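Local coordinates for aspartate-semialdehyde dehydrogenase (Thermus thermophilus, PDB 2YV3), which probably catalyses the NADPH-dependent reductive dephosphorylation of L-aspartyl-4-phosphate to L-aspartate-semialdehyde, at residues 23-27 against 323-327; 94-98 against 209-213; 141-147 against 242-248; 168-173 against 187-191. All blocks are in the same frame, centred on the assembly; numbering follows the deposited sequence.

Overall arrangement
The four interactions illustrate how a two-domain dehydrogenase is held together at several levels. Interaction 1 fastens the last helix of the chain to the nucleotide-binding domain, and the other three are nested within the loop it closes. Interaction 2 joins the two domains beside the predicted catalytic site: it contains Arg-96, the predicted phosphate ligand, and the side chain of Lys-209 is about 6 Å from that of Cys-125, the predicted nucleophile. Interaction 3 lies in the sheet of the dimerisation domain, its centre about 21 Å from that of interaction 2. Interaction 4 is farther out, its centre about 37 Å from that of interaction 3, yet both touch the second subunit.

Interaction 1: residues 23-27 against 323-327; sequences RNFPL and IAEEW
Residues 323-327 form a helical segment that started earlier in the chain, and 23-27 form an irregular loop beside it; the nearest CA pair, Phe-25 and Ala-324, is 7.5 Å apart. The loop begins with a Schellman motif, in which Asn-24 takes positive phi (57°/48°), and Pro-26 then centres an inverse gamma turn. Phe-25, with chi1 t, extends its ring to the helix. Ile-323 comes first: its CG2 lies at the edge of that ring, and the side chain also packs on Leu-64, Leu-66 and Val-89. Ala-324 follows, its CB 4.4 Å from Phe-25 CE2. One turn beyond Ile-323, Trp-327 (chi1 m) swings its indole back over the loop, placing NE1 3.4 Å from Phe-25 CZ and CZ2 3.3 Å from Pro-26 CG; the Phe-25 ring and the pyrrole ring have centroids 5.3 Å apart and planes at 86°. This is apolar packing of a C-terminal helix that has returned to the Rossmann-type domain, against the loop between its first helix and second strand.

Interaction 2: residues 94-98 against 209-213; sequences AWRYE and KVVWE
Tyr-97 offers a face of its phenol ring to the edge of the Trp-212 indole, an edge-to-face pair with the tyrosine ring and the six-membered ring of the tryptophan 5.9 Å apart at their centroids and planes at 76°. The backbone beneath is a type I beta turn from Trp-95 to Glu-98, which puts Arg-96 and Tyr-97 at its two central positions, both with CB directed to helix 205-219. Across the gap, residues 209-213 are helical, with Glu-213 N bonded to Lys-209 O at 2.9 Å; the closest CA pair, Tyr-97 and Trp-212, is 7.8 Å apart. Lys-209 and Glu-213, one turn apart, both meet the turn. The phenol OH of Tyr-97 lies 3.7 Å from Lys-209 CG and is hydrogen-bonded to Ser-93. Arg-96, chi1 m and then extended, forms a salt bridge from NH1 to Glu-213 OE1 at 3.1 Å; the oxygen sits over the guanidinium face, so charge alone acts. Glu-213 OE2 bonds to Thr-127, and Arg-96 NE to Asn-122 O. Lys-209 NZ comes within 3.5 Å of Arg-96 NH1, its charge met by a salt bridge to Glu-206. The two carboxylates thus offset the repulsion and hold both cations close together beside the predicted nucleophile Cys-125, which is consistent with, though no proof of, the predicted phosphate-binding role of Arg-96.

Interaction 3: residues 141-147 against 242-248; sequences FQAKRVI and VSVEFAR
Strands 143-147 and 242-246 run antiparallel, their axes 4.7 Å apart at closest and at 161°. Ala-143 and Val-146 face Phe-246 and Val-244 as non-hydrogen-bonded pairs (CA-CA 4.3 and 4.5 Å), so strand 143-147 holds one extra residue between them, a beta bulge near Lys-144 (psi -7°). Backbone bonds run from Ile-147 N to Ser-243 O (3.1 Å) and Glu-245 N to Arg-145 O (2.9 Å), while Ala-247 N is shared between Gln-142 O (2.7 Å) and Phe-141 O (3.1 Å). On one face the shapes interlock. Val-146 fits against two valines, CG1 3.8 Å from Val-242 CG1 and CG2 3.9 Å from Val-244 CG1. The small Ala-143 leaves a hollow that Val-244 CG1 enters, 3.5 Å from Ala-143 CB, with Phe-246 CE1 4.3 Å from the same CB. Beyond it the Phe-141 ring turns its edge to the face of Phe-246, centroids 5.6 Å apart, planes at 73°. On the other face a salt bridge joins Arg-145 NH2 to Glu-245 OE1 (2.8 Å). Helix 125-141 covers the valine face through Leu-130, Leu-134 and Leu-137, strands 224-228 and 302-310 continue the sheet, and Ile-147 packs against Ile-147 of the second subunit.

Interaction 4: residues 168-173 against 187-191; sequences ETHRFL and LPFNV
Van der Waals contact supplies the join between the helical segment 168-173 and the loop 187-191, whose nearest CA atoms, Thr-169 and Pro-188, are 5.0 Å apart. Pro-188 is the wedge: its CG lies 3.3 Å from Glu-168 CB and its CB 3.7 Å from Thr-169 OG1, so the pyrrolidine ring sits directly on the helix surface. The next residue, Phe-189, adopts left-handed helical angles (55°/53°), a turn of the chain that lets its CA-to-CB bond also point at the helix. Its CE2 is 3.7 Å from both Thr-169 CG2 and Leu-173 CD2. Aromatic contact comes from Phe-172, chi1 t, one turn beyond Glu-168: the two phenylalanine rings meet obliquely, with centroids 4.9 Å apart, planes at 41°, and CD2 of Phe-172 3.3 Å from CD2 of Phe-189. Two polar groups find partners outside the contact: Glu-168 OE2 accepts from Lys-179 N, and Thr-169 OG1 bonds to Leu-165 O. Thr-169 and Phe-189 also pack on Thr-169 and Pro-233 of the second subunit, which places this corner of the dimerisation domain at the dimer interface. The contact thus folds the loop that follows helix 159-173 back onto that helix, on the way to helix 205-219.

Interaction 1: residues 23-27 against 323-327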
loop_
_atom_site.group_PDB
_atom_site.type_symbol
_atom_site.label_atom_id
_atom_site.label_comp_id
_atom_site.label_asym_id
_atom_site.label_seq_id
_atom_site.Cartn_x
_atom_site.Cartn_y
_atom_site.Cartn_z
ATOM N N ARG A 23 21.916 22.096 7.545
ATOM C CA ARG A 23 23.141 21.641 6.896
ATOM C C ARG A 23 24.150 22.761 7.023
ATOM O O ARG A 23 25.273 22.660 6.536
ATOM C CB ARG A 23 22.919 21.367 5.408
ATOM C CG ARG A 23 21.740 20.480 5.077
ATOM C CD ARG A 23 22.143 19.353 4.133
ATOM N NE ARG A 23 22.323 18.111 4.878
ATOM C CZ ARG A 23 22.929 17.025 4.406
ATOM N NH1 ARG A 23 23.429 17.010 3.176
ATOM N NH2 ARG A 23 23.027 15.951 5.169
ATOM N N ASN A 24 23.723 23.837 7.676
ATOM C CA ASN A 24 24.548 25.019 7.861
ATOM C C ASN A 24 24.965 25.500 6.494
ATOM O O ASN A 24 26.144 25.763 6.266
ATOM C CB ASN A 24 25.801 24.705 8.686
ATOM C CG ASN A 24 25.479 24.065 10.019
ATOM O OD1 ASN A 24 25.207 22.866 10.092
ATOM N ND2 ASN A 24 25.499 24.868 11.088
ATOM N N PHE A 25 24.007 25.599 5.576
ATOM C CA PHE A 25 24.320 26.065 4.228
ATOM C C PHE A 25 24.804 27.503 4.319
ATOM O O PHE A 25 24.074 28.394 4.741
ATOM C CB PHE A 25 23.107 25.974 3.300
ATOM C CG PHE A 25 23.470 26.022 1.836
ATOM C CD1 PHE A 25 23.611 27.238 1.174
ATOM C CD2 PHE A 25 23.738 24.840 1.131
ATOM C CE1 PHE A 25 24.022 27.277 -0.176
ATOM C CE2 PHE A 25 24.146 24.869 -0.210
ATOM C CZ PHE A 25 24.289 26.082 -0.861
ATOM N N PRO A 26 26.054 27.736 3.907
ATOM C CA PRO A 26 26.738 29.028 3.911
ATOM C C PRO A 26 26.216 30.011 2.894
ATOM O O PRO A 26 26.722 30.074 1.783
ATOM C CB PRO A 26 28.180 28.646 3.612
ATOM C CG PRO A 26 27.989 27.583 2.567
ATOM C CD PRO A 26 26.856 26.737 3.172
ATOM N N LEU A 27 25.189 30.762 3.254
ATOM C CA LEU A 27 24.688 31.763 2.333
ATOM C C LEU A 27 25.432 33.067 2.631
ATOM O O LEU A 27 26.432 33.067 3.357
ATOM C CB LEU A 27 23.162 31.957 2.472
ATOM C CG LEU A 27 22.382 31.903 3.794
ATOM C CD1 LEU A 27 21.880 30.499 4.059
ATOM C CD2 LEU A 27 23.260 32.422 4.915
ATOM N N ILE A 323 23.117 21.624 -4.490
ATOM C CA ILE A 323 23.895 22.846 -4.458
ATOM C C ILE A 323 25.176 22.634 -3.642
ATOM O O ILE A 323 26.263 23.046 -4.057
ATOM C CB ILE A 323 23.084 23.983 -3.839
ATOM C CG1 ILE A 323 21.855 24.262 -4.688
ATOM C CG2 ILE A 323 23.927 25.239 -3.771
ATOM C CD1 ILE A 323 20.888 23.115 -4.791
ATOM N N ALA A 324 25.038 22.004 -2.477
ATOM C CA ALA A 324 26.185 21.721 -1.628
ATOM C C ALA A 324 27.248 21.055 -2.493
ATOM O O ALA A 324 28.438 21.229 -2.254
ATOM C CB ALA A 324 25.788 20.794 -0.491
ATOM N N GLU A 325 26.810 20.302 -3.498
ATOM C CA GLU A 325 27.724 19.623 -4.404
ATOM C C GLU A 325 28.166 20.597 -5.482
ATOM O O GLU A 325 29.333 20.603 -5.875
ATOM C CB GLU A 325 27.067 18.413 -5.085
ATOM C CG GLU A 325 26.410 17.375 -4.172
ATOM C CD GLU A 325 27.136 17.172 -2.857
ATOM O OE1 GLU A 325 28.384 17.184 -2.848
ATOM O OE2 GLU A 325 26.453 16.989 -1.824
ATOM N N GLU A 326 27.228 21.400 -5.984
ATOM C CA GLU A 326 27.569 22.378 -7.003
ATOM C C GLU A 326 28.893 22.945 -6.516
ATOM O O GLU A 326 29.877 22.961 -7.250
ATOM C CB GLU A 326 26.490 23.468 -7.102
ATOM C CG GLU A 326 26.999 24.902 -6.986
ATOM C CD GLU A 326 26.476 25.817 -8.079
ATOM O OE1 GLU A 326 26.604 25.457 -9.270
ATOM O OE2 GLU A 326 25.951 26.902 -7.751
ATOM N N TRP A 327 28.915 23.368 -5.257
ATOM C CA TRP A 327 30.125 23.887 -4.630
ATOM C C TRP A 327 31.328 23.019 -5.004
ATOM O O TRP A 327 32.365 23.527 -5.400
ATOM C CB TRP A 327 29.972 23.877 -3.113
ATOM C CG TRP A 327 29.173 25.007 -2.555
ATOM C CD1 TRP A 327 27.824 25.218 -2.677
ATOM C CD2 TRP A 327 29.677 26.077 -1.752
ATOM N NE1 TRP A 327 27.463 26.354 -1.989
ATOM C CE2 TRP A 327 28.582 26.901 -1.413
ATOM C CE3 TRP A 327 30.957 26.419 -1.285
ATOM C CZ2 TRP A 327 28.723 28.052 -0.623
ATOM C CZ3 TRP A 327 31.100 27.564 -0.501
ATOM C CH2 TRP A 327 29.987 28.368 -0.178
#

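Interaction 2: residues 94-98 against 209-213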
loop_
_atom_site.group_PDB
_atom_site.type_symbol
_atom_site.label_atom_id
_atom_site.label_comp_id
_atom_site.label_asym_id
_atom_site.label_seq_id
_atom_site.Cartn_x
_atom_site.Cartn_y
_atom_site.Cartn_z
ATOM N N ALA A 94 8.788 20.786 -14.832
ATOM C CA ALA A 94 8.622 21.757 -15.888
ATOM C C ALA A 94 9.787 21.582 -16.831
ATOM O O ALA A 94 9.621 21.660 -18.047
ATOM C CB ALA A 94 8.621 23.154 -15.310
ATOM N N TRP A 95 10.961 21.319 -16.259
ATOM C CA TRP A 95 12.175 21.127 -17.042
ATOM C C TRP A 95 12.776 19.710 -16.947
ATOM O O TRP A 95 13.780 19.419 -17.595
ATOM C CB TRP A 95 13.222 22.153 -16.611
ATOM C CG TRP A 95 12.695 23.534 -16.585
ATOM C CD1 TRP A 95 12.306 24.245 -15.487
ATOM C CD2 TRP A 95 12.450 24.372 -17.713
ATOM N NE1 TRP A 95 11.832 25.469 -15.863
ATOM C CE2 TRP A 95 11.908 25.577 -17.227
ATOM C CE3 TRP A 95 12.635 24.221 -19.095
ATOM C CZ2 TRP A 95 11.545 26.633 -18.066
ATOM C CZ3 TRP A 95 12.273 25.274 -19.935
ATOM C CH2 TRP A 95 11.733 26.465 -19.412
ATOM N N ARG A 96 12.154 18.845 -16.143
ATOM C CA ARG A 96 12.613 17.468 -15.937
ATOM C C ARG A 96 12.825 16.656 -17.201
ATOM O O ARG A 96 13.880 16.071 -17.400
ATOM C CB ARG A 96 11.619 16.690 -15.085
ATOM C CG ARG A 96 11.695 16.898 -13.595
ATOM C CD ARG A 96 10.586 16.079 -12.963
ATOM N NE ARG A 96 10.312 16.465 -11.585
ATOM C CZ ARG A 96 9.227 16.090 -10.926
ATOM N NH1 ARG A 96 8.332 15.321 -11.527
ATOM N NH2 ARG A 96 9.020 16.500 -9.683
ATOM N N TYR A 97 11.806 16.606 -18.043
ATOM C CA TYR A 97 11.882 15.829 -19.268
ATOM C C TYR A 97 12.398 16.642 -20.418
ATOM O O TYR A 97 11.920 16.514 -21.527
ATOM C CB TYR A 97 10.501 15.259 -19.589
ATOM C CG TYR A 97 9.764 14.912 -18.318
ATOM C CD1 TYR A 97 10.271 13.953 -17.439
ATOM C CD2 TYR A 97 8.649 15.648 -17.917
ATOM C CE1 TYR A 97 9.703 13.748 -16.197
ATOM C CE2 TYR A 97 8.074 15.444 -16.667
ATOM C CZ TYR A 97 8.612 14.491 -15.816
ATOM O OH TYR A 97 8.045 14.277 -14.590
ATOM N N GLU A 98 13.389 17.484 -20.161
ATOM C CA GLU A 98 13.945 18.301 -21.229
ATOM C C GLU A 98 15.433 17.973 -21.432
ATOM O O GLU A 98 16.224 18.057 -20.501
ATOM C CB GLU A 98 13.736 19.782 -20.904
ATOM C CG GLU A 98 12.480 20.084 -20.055
ATOM C CD GLU A 98 11.149 19.521 -20.612
ATOM O OE1 GLU A 98 10.837 19.745 -21.805
ATOM O OE2 GLU A 98 10.402 18.867 -19.838
ATOM N N LYS A 209 6.169 8.568 -13.941
ATOM C CA LYS A 209 7.392 9.244 -13.557
ATOM C C LYS A 209 8.391 8.237 -13.006
ATOM O O LYS A 209 9.583 8.322 -13.311
ATOM C CB LYS A 209 7.058 10.321 -12.526
ATOM C CG LYS A 209 6.212 11.421 -13.142
ATOM C CD LYS A 209 5.370 12.188 -12.128
ATOM C CE LYS A 209 6.200 13.102 -11.232
ATOM N NZ LYS A 209 5.332 13.945 -10.357
ATOM N N VAL A 210 7.909 7.269 -12.219
ATOM C CA VAL A 210 8.789 6.252 -11.650
ATOM C C VAL A 210 9.638 5.667 -12.762
ATOM O O VAL A 210 10.718 5.152 -12.511
ATOM C CB VAL A 210 7.991 5.093 -10.966
ATOM C CG1 VAL A 210 8.948 4.014 -10.444
ATOM C CG2 VAL A 210 7.133 5.645 -9.826
ATOM N N VAL A 211 9.147 5.768 -13.996
ATOM C CA VAL A 211 9.848 5.253 -15.174
ATOM C C VAL A 211 10.694 6.293 -15.924
ATOM O O VAL A 211 11.917 6.174 -15.974
ATOM C CB VAL A 211 8.859 4.651 -16.183
ATOM C CG1 VAL A 211 9.610 3.765 -17.169
ATOM C CG2 VAL A 211 7.774 3.880 -15.455
ATOM N N TRP A 212 10.053 7.301 -16.515
ATOM C CA TRP A 212 10.782 8.333 -17.265
ATOM C C TRP A 212 11.920 8.975 -16.455
ATOM O O TRP A 212 12.968 9.333 -16.999
ATOM C CB TRP A 212 9.835 9.444 -17.727
ATOM C CG TRP A 212 8.636 8.966 -18.487
ATOM C CD1 TRP A 212 8.538 7.839 -19.254
ATOM C CD2 TRP A 212 7.369 9.627 -18.585
ATOM N NE1 TRP A 212 7.286 7.760 -19.819
ATOM C CE2 TRP A 212 6.549 8.845 -19.423
ATOM C CE3 TRP A 212 6.846 10.812 -18.042
ATOM C CZ2 TRP A 212 5.242 9.204 -19.736
ATOM C CZ3 TRP A 212 5.550 11.170 -18.354
ATOM C CH2 TRP A 212 4.760 10.371 -19.192
ATOM N N GLU A 213 11.710 9.137 -15.156
ATOM C CA GLU A 213 12.745 9.728 -14.334
ATOM C C GLU A 213 13.880 8.743 -14.114
ATOM O O GLU A 213 15.049 9.136 -14.144
ATOM C CB GLU A 213 12.169 10.193 -12.998
ATOM C CG GLU A 213 11.379 11.482 -13.107
ATOM C CD GLU A 213 10.742 11.863 -11.799
ATOM O OE1 GLU A 213 10.358 13.043 -11.653
ATOM O OE2 GLU A 213 10.617 10.973 -10.922
#

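Interaction 3: residues 141-147 against 242-248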
loop_
_atom_site.group_PDB
_atom_site.type_symbol
_atom_site.label_atom_id
_atom_site.label_comp_id
_atom_site.label_asym_id
_atom_site.label_seq_id
_atom_site.Cartn_x
_atom_site.Cartn_y
_atom_site.Cartn_z
ATOM N N PHE A 141 24.089 -5.172 -9.179
ATOM C CA PHE A 141 23.393 -6.296 -9.788
ATOM C C PHE A 141 22.689 -6.102 -11.122
ATOM O O PHE A 141 22.091 -7.046 -11.636
ATOM C CB PHE A 141 22.358 -6.815 -8.803
ATOM C CG PHE A 141 22.897 -7.061 -7.418
ATOM C CD1 PHE A 141 23.961 -7.940 -7.209
ATOM C CD2 PHE A 141 22.301 -6.445 -6.314
ATOM C CE1 PHE A 141 24.418 -8.205 -5.936
ATOM C CE2 PHE A 141 22.756 -6.706 -5.027
ATOM C CZ PHE A 141 23.819 -7.592 -4.841
ATOM N N GLN A 142 22.738 -4.904 -11.683
ATOM C CA GLN A 142 22.055 -4.635 -12.942
ATOM C C GLN A 142 20.625 -5.171 -12.948
ATOM O O GLN A 142 20.392 -6.374 -13.055
ATOM C CB GLN A 142 22.813 -5.230 -14.136
ATOM C CG GLN A 142 23.944 -4.351 -14.668
ATOM C CD GLN A 142 24.017 -4.364 -16.189
ATOM O OE1 GLN A 142 23.015 -4.097 -16.870
ATOM N NE2 GLN A 142 25.197 -4.670 -16.729
ATOM N N ALA A 143 19.667 -4.262 -12.846
ATOM C CA ALA A 143 18.273 -4.630 -12.850
ATOM C C ALA A 143 17.810 -4.712 -14.304
ATOM O O ALA A 143 18.571 -4.439 -15.231
ATOM C CB ALA A 143 17.458 -3.582 -12.079
ATOM N N LYS A 144 16.557 -5.104 -14.492
ATOM C CA LYS A 144 15.982 -5.213 -15.809
ATOM C C LYS A 144 14.473 -5.160 -15.677
ATOM O O LYS A 144 13.766 -5.073 -16.677
ATOM C CB LYS A 144 16.382 -6.531 -16.468
ATOM C CG LYS A 144 16.977 -7.595 -15.547
ATOM C CD LYS A 144 16.895 -8.987 -16.182
ATOM C CE LYS A 144 17.555 -9.054 -17.555
ATOM N NZ LYS A 144 17.084 -10.242 -18.329
ATOM N N ARG A 145 13.980 -5.183 -14.439
ATOM C CA ARG A 145 12.537 -5.185 -14.216
ATOM C C ARG A 145 12.112 -4.801 -12.790
ATOM O O ARG A 145 12.361 -5.553 -11.855
ATOM C CB ARG A 145 12.004 -6.584 -14.558
ATOM C CG ARG A 145 10.673 -6.604 -15.278
ATOM C CD ARG A 145 10.649 -7.671 -16.359
ATOM N NE ARG A 145 10.631 -9.028 -15.823
ATOM C CZ ARG A 145 10.697 -10.128 -16.578
ATOM N NH1 ARG A 145 10.791 -10.032 -17.902
ATOM N NH2 ARG A 145 10.660 -11.330 -16.010
ATOM N N VAL A 146 11.472 -3.640 -12.626
ATOM C CA VAL A 146 10.995 -3.200 -11.304
ATOM C C VAL A 146 9.473 -3.033 -11.251
ATOM O O VAL A 146 8.865 -2.441 -12.135
ATOM C CB VAL A 146 11.621 -1.864 -10.855
ATOM C CG1 VAL A 146 11.268 -1.599 -9.386
ATOM C CG2 VAL A 146 13.150 -1.899 -11.042
ATOM N N ILE A 147 8.872 -3.554 -10.189
ATOM C CA ILE A 147 7.429 -3.495 -9.998
ATOM C C ILE A 147 7.088 -2.881 -8.646
ATOM O O ILE A 147 7.013 -3.593 -7.646
ATOM C CB ILE A 147 6.843 -4.914 -10.066
ATOM C CG1 ILE A 147 7.318 -5.578 -11.358
ATOM C CG2 ILE A 147 5.321 -4.867 -9.995
ATOM C CD1 ILE A 147 6.925 -7.019 -11.498
ATOM N N VAL A 242 8.889 -2.622 -3.145
ATOM C CA VAL A 242 9.620 -2.785 -4.391
ATOM C C VAL A 242 9.959 -4.235 -4.737
ATOM O O VAL A 242 10.015 -5.099 -3.870
ATOM C CB VAL A 242 10.906 -1.934 -4.346
ATOM C CG1 VAL A 242 11.661 -2.023 -5.671
ATOM C CG2 VAL A 242 10.546 -0.495 -4.028
ATOM N N SER A 243 10.147 -4.498 -6.025
ATOM C CA SER A 243 10.490 -5.830 -6.507
ATOM C C SER A 243 11.355 -5.630 -7.730
ATOM O O SER A 243 11.181 -4.657 -8.456
ATOM C CB SER A 243 9.236 -6.603 -6.872
ATOM O OG SER A 243 8.345 -6.620 -5.774
ATOM N N VAL A 244 12.294 -6.539 -7.959
ATOM C CA VAL A 244 13.190 -6.404 -9.094
ATOM C C VAL A 244 13.698 -7.737 -9.616
ATOM O O VAL A 244 13.783 -8.723 -8.887
ATOM C CB VAL A 244 14.459 -5.569 -8.724
ATOM C CG1 VAL A 244 15.126 -5.092 -9.968
ATOM C CG2 VAL A 244 14.112 -4.414 -7.826
ATOM N N GLU A 245 14.046 -7.754 -10.894
ATOM C CA GLU A 245 14.613 -8.937 -11.510
ATOM C C GLU A 245 16.017 -8.454 -11.889
ATOM O O GLU A 245 16.168 -7.380 -12.479
ATOM C CB GLU A 245 13.806 -9.354 -12.747
ATOM C CG GLU A 245 14.268 -10.670 -13.374
ATOM C CD GLU A 245 13.392 -11.109 -14.537
ATOM O OE1 GLU A 245 13.164 -10.291 -15.465
ATOM O OE2 GLU A 245 12.943 -12.280 -14.527
ATOM N N PHE A 246 17.037 -9.228 -11.527
ATOM C CA PHE A 246 18.412 -8.832 -11.802
ATOM C C PHE A 246 19.162 -9.600 -12.874
ATOM O O PHE A 246 18.716 -10.644 -13.358
ATOM C CB PHE A 246 19.214 -8.883 -10.506
ATOM C CG PHE A 246 18.743 -7.917 -9.474
ATOM C CD1 PHE A 246 19.149 -6.585 -9.517
ATOM C CD2 PHE A 246 17.878 -8.328 -8.464
ATOM C CE1 PHE A 246 18.698 -5.669 -8.569
ATOM C CE2 PHE A 246 17.425 -7.417 -7.509
ATOM C CZ PHE A 246 17.835 -6.083 -7.563
ATOM N N ALA A 247 20.314 -9.059 -13.247
ATOM C CA ALA A 247 21.158 -9.696 -14.246
ATOM C C ALA A 247 22.005 -10.692 -13.487
ATOM O O ALA A 247 22.029 -11.887 -13.797
ATOM C CB ALA A 247 22.057 -8.667 -14.916
ATOM N N ARG A 248 22.688 -10.167 -12.470
ATOM C CA ARG A 248 23.562 -10.956 -11.622
ATOM C C ARG A 248 22.768 -11.581 -10.494
ATOM O O ARG A 248 21.754 -11.032 -10.055
ATOM C CB ARG A 248 24.667 -10.083 -11.043
ATOM C CG ARG A 248 25.415 -9.272 -12.072
ATOM C CD ARG A 248 25.436 -7.829 -11.617
ATOM N NE ARG A 248 26.167 -6.948 -12.507
ATOM C CZ ARG A 248 25.916 -6.836 -13.804
ATOM N NH1 ARG A 248 24.949 -7.556 -14.359
ATOM N NH2 ARG A 248 26.639 -6.010 -14.548
#

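Interaction 4: residues 168-173 against 187-191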
loop_
_atom_site.group_PDB
_atom_site.type_symbol
_atom_site.label_atom_id
_atom_site.label_comp_id
_atom_site.label_asym_id
_atom_site.label_seq_id
_atom_site.Cartn_x
_atom_site.Cartn_y
_atom_site.Cartn_z
ATOM N N GLU A 168 -10.116 16.144 8.745
ATOM C CA GLU A 168 -11.070 15.160 8.250
ATOM C C GLU A 168 -11.146 13.883 9.072
ATOM O O GLU A 168 -12.237 13.436 9.435
ATOM C CB GLU A 168 -10.771 14.818 6.789
ATOM C CG GLU A 168 -11.043 15.975 5.826
ATOM C CD GLU A 168 -12.399 16.648 6.074
ATOM O OE1 GLU A 168 -12.436 17.649 6.832
ATOM O OE2 GLU A 168 -13.427 16.168 5.526
ATOM N N THR A 169 -9.995 13.282 9.361
ATOM C CA THR A 169 -9.983 12.057 10.144
ATOM C C THR A 169 -10.635 12.390 11.482
ATOM O O THR A 169 -11.180 11.522 12.161
ATOM C CB THR A 169 -8.539 11.535 10.381
ATOM O OG1 THR A 169 -7.827 11.485 9.138
ATOM C CG2 THR A 169 -8.572 10.130 10.970
ATOM N N HIS A 170 -10.597 13.671 11.834
ATOM C CA HIS A 170 -11.166 14.136 13.091
ATOM C C HIS A 170 -12.688 14.127 13.087
ATOM O O HIS A 170 -13.335 13.628 14.017
ATOM C CB HIS A 170 -10.665 15.545 13.417
ATOM C CG HIS A 170 -10.683 15.857 14.882
ATOM N ND1 HIS A 170 -9.700 16.604 15.499
ATOM C CD2 HIS A 170 -11.551 15.496 15.857
ATOM C CE1 HIS A 170 -9.962 16.688 16.792
ATOM N NE2 HIS A 170 -11.080 16.022 17.034
ATOM N N ARG A 171 -13.264 14.698 12.044
ATOM C CA ARG A 171 -14.708 14.725 11.934
ATOM C C ARG A 171 -15.205 13.290 11.736
ATOM O O ARG A 171 -16.256 12.919 12.252
ATOM C CB ARG A 171 -15.108 15.650 10.789
ATOM C CG ARG A 171 -14.897 17.144 11.098
ATOM C CD ARG A 171 -15.068 17.948 9.825
ATOM N NE ARG A 171 -16.216 17.459 9.063
ATOM C CZ ARG A 171 -16.332 17.532 7.739
ATOM N NH1 ARG A 171 -15.362 18.080 7.019
ATOM N NH2 ARG A 171 -17.415 17.050 7.133
ATOM N N PHE A 172 -14.425 12.480 11.020
ATOM C CA PHE A 172 -14.760 11.066 10.802
ATOM C C PHE A 172 -15.059 10.440 12.183
ATOM O O PHE A 172 -16.162 9.968 12.434
ATOM C CB PHE A 172 -13.580 10.322 10.142
ATOM C CG PHE A 172 -13.879 8.879 9.818
ATOM C CD1 PHE A 172 -14.651 8.542 8.714
ATOM C CD2 PHE A 172 -13.477 7.861 10.679
ATOM C CE1 PHE A 172 -15.033 7.215 8.478
ATOM C CE2 PHE A 172 -13.854 6.526 10.452
ATOM C CZ PHE A 172 -14.635 6.204 9.354
ATOM N N LEU A 173 -14.071 10.452 13.078
ATOM C CA LEU A 173 -14.247 9.903 14.421
ATOM C C LEU A 173 -15.459 10.439 15.165
ATOM O O LEU A 173 -15.907 9.832 16.134
ATOM C CB LEU A 173 -13.002 10.163 15.266
ATOM C CG LEU A 173 -11.876 9.156 15.059
ATOM C CD1 LEU A 173 -12.393 7.770 15.449
ATOM C CD2 LEU A 173 -11.416 9.153 13.618
ATOM N N LEU A 187 -9.973 10.901 1.961
ATOM C CA LEU A 187 -8.888 9.986 2.316
ATOM C C LEU A 187 -8.862 9.413 3.732
ATOM O O LEU A 187 -8.116 8.473 3.997
ATOM C CB LEU A 187 -7.528 10.628 2.012
ATOM C CG LEU A 187 -6.296 9.732 2.253
ATOM C CD1 LEU A 187 -6.253 8.584 1.249
ATOM C CD2 LEU A 187 -5.046 10.568 2.136
ATOM N N PRO A 188 -9.657 9.960 4.664
ATOM C CA PRO A 188 -9.581 9.355 6.003
ATOM C C PRO A 188 -10.021 7.892 5.989
ATOM O O PRO A 188 -11.092 7.572 5.498
ATOM C CB PRO A 188 -10.496 10.248 6.836
ATOM C CG PRO A 188 -10.301 11.579 6.207
ATOM C CD PRO A 188 -10.352 11.256 4.721
ATOM N N PHE A 189 -9.170 7.013 6.511
ATOM C CA PHE A 189 -9.439 5.575 6.558
ATOM C C PHE A 189 -9.746 4.992 5.193
ATOM O O PHE A 189 -10.744 4.310 4.993
ATOM C CB PHE A 189 -10.582 5.312 7.530
ATOM C CG PHE A 189 -10.188 5.496 8.954
ATOM C CD1 PHE A 189 -9.330 4.588 9.563
ATOM C CD2 PHE A 189 -10.615 6.598 9.672
ATOM C CE1 PHE A 189 -8.905 4.780 10.870
ATOM C CE2 PHE A 189 -10.193 6.800 10.982
ATOM C CZ PHE A 189 -9.336 5.888 11.581
ATOM N N ASN A 190 -8.865 5.237 4.245
ATOM C CA ASN A 190 -9.124 4.745 2.911
ATOM C C ASN A 190 -7.901 4.893 2.023
ATOM O O ASN A 190 -6.928 5.547 2.398
ATOM C CB ASN A 190 -10.287 5.544 2.338
ATOM C CG ASN A 190 -10.625 5.148 0.930
ATOM O OD1 ASN A 190 -10.773 3.971 0.628
ATOM N ND2 ASN A 190 -10.763 6.140 0.053
ATOM N N VAL A 191 -7.921 4.285 0.848
ATOM C CA VAL A 191 -6.787 4.464 -0.032
ATOM C C VAL A 191 -7.333 4.780 -1.411
ATOM O O VAL A 191 -8.382 4.263 -1.797
ATOM C CB VAL A 191 -5.841 3.212 -0.025
ATOM C CG1 VAL A 191 -5.294 3.013 1.373
ATOM C CG2 VAL A 191 -6.569 1.951 -0.518
#